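Local coordinates for TraM protein (PDB 3WZ3) that probably serves as an inner-membrane component of a plasmid-encoded type IVB secretion system, of which this is the periplasmic domain, at residues A[86-98]-A[109-121]. Residues are numbered along the deposited sequence; the frame is centred on the assembly and turned at random.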
# COMPACT_ATOMS: atom_id res chain seq x y z
N GLY A 86 -14.29 19.46 -3.82
CA GLY A 86 -13.14 20.35 -3.84
C GLY A 86 -11.89 19.75 -3.21
O GLY A 86 -10.92 20.46 -2.96
N VAL A 87 -11.92 18.45 -2.96
CA VAL A 87 -10.77 17.75 -2.39
C VAL A 87 -9.87 17.24 -3.51
O VAL A 87 -10.32 16.49 -4.39
CB VAL A 87 -11.20 16.56 -1.52
CG1 VAL A 87 -9.96 15.78 -1.03
CG2 VAL A 87 -12.04 17.04 -0.34
N TRP A 88 -8.61 17.67 -3.49
CA TRP A 88 -7.66 17.29 -4.53
C TRP A 88 -7.25 15.84 -4.33
O TRP A 88 -7.11 15.38 -3.21
CB TRP A 88 -6.41 18.19 -4.54
CG TRP A 88 -5.72 18.15 -5.85
CD1 TRP A 88 -4.58 17.45 -6.17
CD2 TRP A 88 -6.14 18.80 -7.06
NE1 TRP A 88 -4.27 17.64 -7.50
CE2 TRP A 88 -5.22 18.46 -8.06
CE3 TRP A 88 -7.21 19.64 -7.37
CZ2 TRP A 88 -5.34 18.93 -9.38
CZ3 TRP A 88 -7.34 20.08 -8.68
CH2 TRP A 88 -6.41 19.74 -9.66
N PHE A 89 -7.06 15.14 -5.43
CA PHE A 89 -6.58 13.75 -5.41
C PHE A 89 -5.59 13.52 -6.54
O PHE A 89 -5.56 14.26 -7.54
CB PHE A 89 -7.74 12.75 -5.53
CG PHE A 89 -8.31 12.68 -6.93
CD1 PHE A 89 -7.77 11.81 -7.86
CD2 PHE A 89 -9.37 13.51 -7.31
CE1 PHE A 89 -8.28 11.75 -9.17
CE2 PHE A 89 -9.89 13.45 -8.60
CZ PHE A 89 -9.34 12.58 -9.52
N TRP A 90 -4.79 12.48 -6.36
CA TRP A 90 -3.85 12.02 -7.37
C TRP A 90 -4.01 10.50 -7.47
O TRP A 90 -4.14 9.82 -6.44
CB TRP A 90 -2.40 12.26 -6.97
CG TRP A 90 -2.00 13.65 -6.60
CD1 TRP A 90 -1.36 14.57 -7.41
CD2 TRP A 90 -2.11 14.27 -5.31
NE1 TRP A 90 -1.09 15.72 -6.69
CE2 TRP A 90 -1.54 15.55 -5.40
CE3 TRP A 90 -2.64 13.86 -4.08
CZ2 TRP A 90 -1.48 16.41 -4.33
CZ3 TRP A 90 -2.58 14.73 -3.01
CH2 TRP A 90 -2.00 16.00 -3.14
N THR A 91 -4.00 9.97 -8.68
CA THR A 91 -3.98 8.52 -8.89
C THR A 91 -2.65 8.11 -9.51
O THR A 91 -2.27 8.62 -10.57
CB THR A 91 -5.15 8.10 -9.80
OG1 THR A 91 -6.39 8.43 -9.17
CG2 THR A 91 -5.09 6.59 -10.10
N PHE A 92 -1.96 7.18 -8.86
CA PHE A 92 -0.66 6.69 -9.28
C PHE A 92 -0.72 5.20 -9.55
O PHE A 92 -1.54 4.49 -8.97
CB PHE A 92 0.40 6.90 -8.18
CG PHE A 92 0.70 8.35 -7.87
CD1 PHE A 92 1.58 9.08 -8.65
CD2 PHE A 92 0.09 8.97 -6.81
CE1 PHE A 92 1.84 10.42 -8.36
CE2 PHE A 92 0.35 10.29 -6.51
CZ PHE A 92 1.22 11.02 -7.29
N GLN A 93 0.20 4.71 -10.37
CA GLN A 93 0.42 3.27 -10.48
C GLN A 93 1.89 2.96 -10.25
O GLN A 93 2.76 3.69 -10.72
CB GLN A 93 -0.04 2.75 -11.85
CG GLN A 93 -1.57 2.58 -11.95
CD GLN A 93 -2.02 2.07 -13.29
OE1 GLN A 93 -1.20 1.84 -14.17
NE2 GLN A 93 -3.33 1.94 -13.47
N TYR A 94 2.15 1.89 -9.50
CA TYR A 94 3.51 1.47 -9.18
C TYR A 94 3.67 -0.03 -9.42
O TYR A 94 2.84 -0.80 -8.96
CB TYR A 94 3.81 1.67 -7.68
CG TYR A 94 3.56 3.04 -7.10
CD1 TYR A 94 2.29 3.41 -6.70
CD2 TYR A 94 4.62 3.92 -6.84
CE1 TYR A 94 2.05 4.64 -6.10
CE2 TYR A 94 4.39 5.15 -6.23
CZ TYR A 94 3.10 5.49 -5.88
OH TYR A 94 2.86 6.71 -5.27
N PRO A 95 4.76 -0.45 -10.06
CA PRO A 95 5.10 -1.88 -10.07
C PRO A 95 5.47 -2.32 -8.65
O PRO A 95 6.14 -1.56 -7.95
CB PRO A 95 6.34 -1.96 -10.97
CG PRO A 95 6.53 -0.59 -11.57
CD PRO A 95 5.79 0.38 -10.72
N VAL A 96 5.02 -3.51 -8.23
CA VAL A 96 5.40 -4.07 -6.95
C VAL A 96 5.70 -5.55 -7.15
O VAL A 96 4.89 -6.27 -7.74
CB VAL A 96 4.27 -3.93 -5.92
CG1 VAL A 96 4.67 -4.58 -4.59
CG2 VAL A 96 3.92 -2.46 -5.73
N ARG A 97 6.86 -5.99 -6.69
CA ARG A 97 7.13 -7.42 -6.68
C ARG A 97 7.24 -7.84 -5.22
O ARG A 97 7.81 -7.12 -4.42
CB ARG A 97 8.41 -7.76 -7.47
CG ARG A 97 9.65 -7.03 -7.04
CD ARG A 97 10.80 -7.30 -8.03
NE ARG A 97 12.03 -6.60 -7.67
CZ ARG A 97 12.94 -7.08 -6.83
NH1 ARG A 97 12.76 -8.25 -6.25
NH2 ARG A 97 14.04 -6.37 -6.56
N MSE A 98 6.65 -8.97 -4.88
CA MSE A 98 6.67 -9.42 -3.49
C MSE A 98 6.87 -10.91 -3.37
O MSE A 98 6.58 -11.67 -4.30
CB MSE A 98 5.42 -8.96 -2.74
CG MSE A 98 4.13 -9.61 -3.17
SE MSE A 98 2.54 -8.94 -2.20
CE MSE A 98 2.43 -7.19 -3.02
N GLU A 109 8.13 -15.58 -6.32
CA GLU A 109 7.83 -14.15 -6.37
C GLU A 109 6.56 -13.90 -7.19
O GLU A 109 6.28 -14.60 -8.17
CB GLU A 109 9.00 -13.40 -6.99
CG GLU A 109 8.85 -11.90 -7.00
CD GLU A 109 10.03 -11.22 -7.65
OE1 GLU A 109 10.84 -10.62 -6.92
OE2 GLU A 109 10.15 -11.31 -8.89
N GLN A 110 5.78 -12.90 -6.77
CA GLN A 110 4.65 -12.43 -7.56
C GLN A 110 4.84 -10.97 -7.94
O GLN A 110 5.38 -10.17 -7.15
CB GLN A 110 3.35 -12.55 -6.79
CG GLN A 110 2.91 -13.95 -6.42
CD GLN A 110 1.52 -13.92 -5.81
OE1 GLN A 110 0.57 -14.43 -6.39
NE2 GLN A 110 1.40 -13.27 -4.65
N SER A 111 4.40 -10.63 -9.14
CA SER A 111 4.57 -9.30 -9.70
C SER A 111 3.21 -8.65 -9.93
O SER A 111 2.30 -9.29 -10.44
CB SER A 111 5.30 -9.44 -11.04
OG SER A 111 5.53 -8.19 -11.66
N PHE A 112 3.09 -7.37 -9.57
CA PHE A 112 1.83 -6.65 -9.66
C PHE A 112 2.07 -5.21 -10.12
O PHE A 112 3.21 -4.71 -10.05
CB PHE A 112 1.14 -6.55 -8.27
CG PHE A 112 0.89 -7.88 -7.61
CD1 PHE A 112 -0.29 -8.58 -7.85
CD2 PHE A 112 1.81 -8.42 -6.74
CE1 PHE A 112 -0.52 -9.81 -7.23
CE2 PHE A 112 1.59 -9.64 -6.12
CZ PHE A 112 0.42 -10.33 -6.37
N VAL A 113 1.01 -4.56 -10.56
CA VAL A 113 1.00 -3.11 -10.63
C VAL A 113 -0.09 -2.65 -9.67
O VAL A 113 -1.26 -3.01 -9.83
CB VAL A 113 0.71 -2.57 -12.06
CG1 VAL A 113 0.62 -1.06 -12.04
CG2 VAL A 113 1.83 -3.00 -13.01
N PHE A 114 0.28 -1.87 -8.66
CA PHE A 114 -0.71 -1.30 -7.76
C PHE A 114 -1.17 0.08 -8.16
O PHE A 114 -0.35 0.95 -8.45
CB PHE A 114 -0.15 -1.21 -6.34
CG PHE A 114 -0.28 -2.48 -5.56
CD1 PHE A 114 0.53 -3.57 -5.83
CD2 PHE A 114 -1.23 -2.58 -4.56
CE1 PHE A 114 0.40 -4.74 -5.10
CE2 PHE A 114 -1.37 -3.76 -3.83
CZ PHE A 114 -0.55 -4.84 -4.11
N GLU A 115 -2.47 0.27 -8.18
CA GLU A 115 -3.04 1.61 -8.38
C GLU A 115 -3.47 2.15 -7.02
O GLU A 115 -4.15 1.46 -6.26
CB GLU A 115 -4.22 1.57 -9.34
CG GLU A 115 -4.81 2.95 -9.59
CD GLU A 115 -5.97 2.88 -10.51
OE1 GLU A 115 -7.04 3.45 -10.17
OE2 GLU A 115 -5.84 2.24 -11.57
N ILE A 116 -3.05 3.37 -6.73
CA ILE A 116 -3.27 4.04 -5.46
C ILE A 116 -3.87 5.41 -5.75
O ILE A 116 -3.29 6.18 -6.53
CB ILE A 116 -1.89 4.26 -4.77
CG1 ILE A 116 -1.19 2.91 -4.56
CG2 ILE A 116 -2.04 5.02 -3.47
CD1 ILE A 116 -1.94 2.05 -3.66
N THR A 117 -5.03 5.73 -5.18
CA THR A 117 -5.54 7.09 -5.23
C THR A 117 -5.37 7.72 -3.85
O THR A 117 -5.85 7.18 -2.84
CB THR A 117 -6.99 7.19 -5.68
OG1 THR A 117 -7.09 6.75 -7.04
CG2 THR A 117 -7.43 8.65 -5.65
N ILE A 118 -4.66 8.84 -3.83
CA ILE A 118 -4.35 9.59 -2.62
C ILE A 118 -5.19 10.84 -2.64
O ILE A 118 -5.26 11.54 -3.66
CB ILE A 118 -2.87 9.96 -2.58
CG1 ILE A 118 -2.03 8.70 -2.47
CG2 ILE A 118 -2.58 10.90 -1.40
CD1 ILE A 118 -0.55 8.91 -2.75
N GLN A 119 -5.87 11.14 -1.54
CA GLN A 119 -6.63 12.39 -1.43
C GLN A 119 -6.06 13.27 -0.33
O GLN A 119 -5.46 12.79 0.62
CB GLN A 119 -8.12 12.12 -1.17
CG GLN A 119 -8.40 11.48 0.20
CD GLN A 119 -9.86 11.07 0.35
OE1 GLN A 119 -10.67 11.23 -0.56
NE2 GLN A 119 -10.20 10.53 1.51
N ARG A 120 -6.27 14.57 -0.47
CA ARG A 120 -5.91 15.53 0.56
C ARG A 120 -6.79 15.35 1.80
O ARG A 120 -7.96 14.97 1.69
CB ARG A 120 -6.07 16.96 0.03
CG ARG A 120 -4.96 17.43 -0.90
CD ARG A 120 -3.56 17.45 -0.23
NE ARG A 120 -3.66 17.94 1.16
CZ ARG A 120 -3.81 19.21 1.50
NH1 ARG A 120 -3.79 20.18 0.58
NH2 ARG A 120 -3.95 19.52 2.78
N VAL A 121 -6.21 15.68 2.96
CA VAL A 121 -6.85 15.63 4.26
C VAL A 121 -6.46 16.91 4.99
O VAL A 121 -5.37 17.43 4.79
CB VAL A 121 -6.32 14.43 5.09
CG1 VAL A 121 -6.95 14.38 6.47
CG2 VAL A 121 -6.62 13.14 4.34
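Glu115 OE2 is gripped from the two neighbouring strands: Gln93 NE2 reaches it from strand 88-98 at 3.2 Å, and Arg138 NH1 of the edge strand 130-139 forms a salt bridge with the same oxygen. The amide nitrogen approaches on the anti side of the carboxylate, 26° out of its plane, while the oxygen lies almost in the amide plane of Gln93. Both chains run extended beyond CG; Glu115 CG stands anti to its own nitrogen (chi1 -178°), where it also packs on Thr91 CG2. One non-hydrogen-bonded pair along, the hydroxyls of Thr91 and Thr117 meet in a hydrogen bond (OG1 to OG1 2.8 Å) between two buried residues. At the far end of this face Arg97 NH1 forms a salt bridge with Glu109 OE1 (3.1 Å), which sits at the edge of the guanidinium group and close to its plane.

The two strands are the arms of a beta hairpin and the central pair of an antiparallel four-stranded sheet, ordered 67-82, 88-101, 110-120, 130-139. Backbone hydrogen bonds run from Trp88 and Arg120 through the pairs Trp90-Ile118, Phe92-Ile116, Tyr94-Phe114 and Val96-Phe112 to Met98 and Gln110. Helices packed on one face of the sheet are consistent with an NTF2-like fold.

The other face is aromatic and aliphatic. Tyr94 CE1 lies against Ile116 CG1, and the Tyr94 hydroxyl is hydrogen-bonded to Met11 O of helix 7-22. Trp90 CH2 meets Arg120 CD edge-on at 3.6 Å. Met98, a selenomethionine, bends at chi3 (72°), carrying CE to Phe114 CE1 at 3.8 Å, while its selenium makes an oblique Met-aromatic contact with Phe112, 5.2 Å from SE to the ring centroid. Val96 CG2 touches Phe114 CD1, and the Phe114 ring in turn meets that of Phe22.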